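Local atomic coordinates of sigma-54 interaction domain protein (Enterococcus faecalis, PDB entry 3GDW), a protein that is of unknown function but, as an EIIA-like domain of a larger sigma-54-interacting protein, probably serves phosphotransferase-linked regulation that may involve ATP and DNA binding. Residues Val5-Leu10 with Arg106-Gly111. Sequence-based numbering, arbitrary orientation.
Sequences VGVFVL and RMASVG
The carbonyl oxygen of Ala108 is gripped by two groups: Gly111 N reaches Ala108 O at 2.9 Å, and a water donates to the same Ala108 O from 2.9 Å. That water also accepts a hydrogen bond from Val5 N at 2.9 Å, so it links the amide just ahead of strand 6-12 to the last turn of helix 98-109. Beside this bridge the contact is van der Waals packing. The methyl of Ala108 is aimed at the strand, touching the carbonyl oxygen Val5 O at 3.7 Å and, as its apolar partner, Val7 CG2 at 3.9 Å. Alanine suits the place because its single carbon lets the helix backbone come close, with the CA atoms of Val5 and Ala108 5.4 Å apart. Val7 meets it with one branch: CG1 stands anti to the backbone N (chi1 -176°), which puts CG2 beside that nitrogen and anti to the carbonyl carbon, the branch that touches Ala108 CB. This is the mannose-family EIIA (PTS fructose IIA component) domain, of alpha/beta build, with a parallel sheet of order 34-38, 6-12, 66-70, 90-93 and helices packed against it; here helix 98-109 covers the inner strand 6-12. Gly6, between the two valines, pairs its backbone with Gly65 and Leu67, at the start of the adjacent strand 66-70, while Phe8 turns to helix 44-57 on the other face of the sheet. Val5 leans also on Leu114 and Ile117, which brings helix 114-135 into the same apolar region. The helix itself finishes in a Schellman motif, defined by Gly111 N to Ala108 O and Arg112 N to Met107 O. Gly111, at the C-prime position, has a positive phi of 82°, which a residue without a side chain adopts easily. One residue after Ala108, Ser109 folds its hydroxyl onto its own helix, OG donating to Arg106 O at 2.8 Å.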
ATOM      1  N   VAL B   5     -21.996   0.743   0.063  1.00 28.05           N
ATOM      2  CA  VAL B   5     -21.047   0.581  -1.045  1.00 26.97           C
ATOM      3  C   VAL B   5     -20.228  -0.696  -0.806  1.00 26.99           C
ATOM      4  O   VAL B   5     -19.779  -0.943   0.309  1.00 25.69           O
ATOM      5  CB  VAL B   5     -20.057   1.792  -1.140  1.00 26.48           C
ATOM      6  CG1 VAL B   5     -18.995   1.560  -2.224  1.00 26.15           C
ATOM      7  CG2 VAL B   5     -20.806   3.073  -1.399  1.00 25.65           C
ATOM      8  N   GLY B   6     -20.039  -1.496  -1.854  1.00 27.00           N
ATOM      9  CA  GLY B   6     -19.233  -2.710  -1.752  1.00 27.64           C
ATOM     10  C   GLY B   6     -17.758  -2.441  -2.032  1.00 27.75           C
ATOM     11  O   GLY B   6     -17.390  -1.931  -3.106  1.00 28.66           O
ATOM     12  N   VAL B   7     -16.915  -2.781  -1.069  1.00 26.92           N
ATOM     13  CA  VAL B   7     -15.463  -2.535  -1.190  1.00 26.16           C
ATOM     14  C   VAL B   7     -14.745  -3.841  -1.503  1.00 26.53           C
ATOM     15  O   VAL B   7     -14.902  -4.837  -0.775  1.00 26.15           O
ATOM     16  CB  VAL B   7     -14.878  -1.915   0.080  1.00 26.07           C
ATOM     17  CG1 VAL B   7     -13.373  -1.566  -0.109  1.00 24.15           C
ATOM     18  CG2 VAL B   7     -15.640  -0.670   0.440  1.00 24.62           C
ATOM     19  N   PHE B   8     -13.983  -3.843  -2.598  1.00 25.74           N
ATOM     20  CA  PHE B   8     -13.181  -5.006  -2.965  1.00 25.91           C
ATOM     21  C   PHE B   8     -11.725  -4.596  -3.038  1.00 25.96           C
ATOM     22  O   PHE B   8     -11.387  -3.572  -3.674  1.00 25.76           O
ATOM     23  CB  PHE B   8     -13.639  -5.583  -4.320  1.00 26.51           C
ATOM     24  CG  PHE B   8     -14.998  -6.236  -4.264  1.00 28.17           C
ATOM     25  CD1 PHE B   8     -15.114  -7.625  -4.180  1.00 30.19           C
ATOM     26  CD2 PHE B   8     -16.159  -5.456  -4.274  1.00 30.48           C
ATOM     27  CE1 PHE B   8     -16.391  -8.241  -4.130  1.00 30.53           C
ATOM     28  CE2 PHE B   8     -17.428  -6.043  -4.211  1.00 31.73           C
ATOM     29  CZ  PHE B   8     -17.544  -7.442  -4.143  1.00 31.38           C
ATOM     30  N   VAL B   9     -10.863  -5.366  -2.374  1.00 24.97           N
ATOM     31  CA  VAL B   9      -9.429  -5.038  -2.362  1.00 25.74           C
ATOM     32  C   VAL B   9      -8.691  -6.093  -3.188  1.00 26.00           C
ATOM     33  O   VAL B   9      -8.697  -7.269  -2.824  1.00 25.43           O
ATOM     34  CB  VAL B   9      -8.833  -4.997  -0.889  1.00 25.74           C
ATOM     35  CG1 VAL B   9      -7.405  -4.533  -0.918  1.00 25.15           C
ATOM     36  CG2 VAL B   9      -9.670  -4.099   0.051  1.00 25.45           C
ATOM     37  N   LEU B  10      -8.064  -5.676  -4.294  1.00 26.39           N
ATOM     38  CA  LEU B  10      -7.374  -6.612  -5.199  1.00 26.97           C
ATOM     39  C   LEU B  10      -5.930  -6.199  -5.373  1.00 26.73           C
ATOM     40  O   LEU B  10      -5.658  -5.072  -5.808  1.00 26.63           O
ATOM     41  CB  LEU B  10      -8.057  -6.653  -6.578  1.00 27.36           C
ATOM     42  CG  LEU B  10      -9.159  -7.715  -6.720  1.00 30.33           C
ATOM     43  CD1 LEU B  10     -10.364  -7.333  -5.908  1.00 33.79           C
ATOM     44  CD2 LEU B  10      -9.558  -7.916  -8.192  1.00 33.81           C
ATOM     45  N   ARG B 106     -14.412   2.126   6.581  1.00 16.57           N
ATOM     46  CA  ARG B 106     -15.065   2.901   7.649  1.00 15.91           C
ATOM     47  C   ARG B 106     -16.258   3.661   7.068  1.00 16.39           C
ATOM     48  O   ARG B 106     -17.413   3.563   7.571  1.00 15.50           O
ATOM     49  CB  ARG B 106     -14.082   3.872   8.308  1.00 16.56           C
ATOM     50  CG  ARG B 106     -14.629   4.536   9.587  1.00 18.53           C
ATOM     51  CD  ARG B 106     -13.686   5.585  10.181  1.00 21.77           C
ATOM     52  NE  ARG B 106     -12.827   6.242   9.187  1.00 26.07           N
ATOM     53  CZ  ARG B 106     -13.196   7.255   8.400  1.00 26.28           C
ATOM     54  NH1 ARG B 106     -14.432   7.752   8.468  1.00 27.51           N
ATOM     55  NH2 ARG B 106     -12.321   7.767   7.545  1.00 27.10           N
HETATM   56  N   MSE B 107     -15.993   4.397   5.993  1.00 15.86           N
HETATM   57  CA  MSE B 107     -17.040   5.201   5.374  1.00 16.65           C
HETATM   58  C   MSE B 107     -18.141   4.344   4.761  1.00 16.54           C
HETATM   59  O   MSE B 107     -19.333   4.648   4.946  1.00 16.84           O
HETATM   60  CB  MSE B 107     -16.448   6.154   4.340  1.00 16.95           C
HETATM   61  CG  MSE B 107     -15.534   7.162   4.967  1.00 18.57           C
HETATM   62 SE   MSE B 107     -14.855   8.462   3.695  0.75 22.39          SE
HETATM   63  CE  MSE B 107     -13.663   7.406   2.627  1.00 28.03           C
ATOM     64  N   ALA B 108     -17.759   3.280   4.051  1.00 17.01           N
ATOM     65  CA  ALA B 108     -18.749   2.341   3.509  1.00 17.62           C
ATOM     66  C   ALA B 108     -19.709   1.790   4.590  1.00 18.52           C
ATOM     67  O   ALA B 108     -20.952   1.792   4.407  1.00 17.90           O
ATOM     68  CB  ALA B 108     -18.064   1.216   2.763  1.00 17.20           C
ATOM     69  N   SER B 109     -19.133   1.378   5.722  1.00 18.58           N
ATOM     70  CA  SER B 109     -19.894   0.744   6.801  1.00 19.55           C
ATOM     71  C   SER B 109     -20.895   1.684   7.471  1.00 19.93           C
ATOM     72  O   SER B 109     -21.811   1.237   8.151  1.00 19.99           O
ATOM     73  CB  SER B 109     -18.956   0.169   7.851  1.00 19.15           C
ATOM     74  OG  SER B 109     -18.474   1.214   8.667  1.00 20.51           O
ATOM     75  N   VAL B 110     -20.729   2.988   7.296  1.00 20.28           N
ATOM     76  CA  VAL B 110     -21.713   3.918   7.861  1.00 20.46           C
ATOM     77  C   VAL B 110     -22.626   4.503   6.780  1.00 20.69           C
ATOM     78  O   VAL B 110     -23.329   5.485   7.016  1.00 21.02           O
ATOM     79  CB  VAL B 110     -21.077   5.014   8.760  1.00 20.17           C
ATOM     80  CG1 VAL B 110     -20.334   4.363   9.908  1.00 20.08           C
ATOM     81  CG2 VAL B 110     -20.141   5.918   7.970  1.00 20.79           C
ATOM     82  N   GLY B 111     -22.594   3.900   5.591  1.00 20.52           N
ATOM     83  CA  GLY B 111     -23.514   4.270   4.505  1.00 20.16           C
ATOM     84  C   GLY B 111     -23.173   5.490   3.652  1.00 20.00           C
ATOM     85  O   GLY B 111     -24.032   5.980   2.941  1.00 18.91           O
TER
HETATM   86  O   HOH W   1     -21.771   2.992   1.947  1.00 23.38           O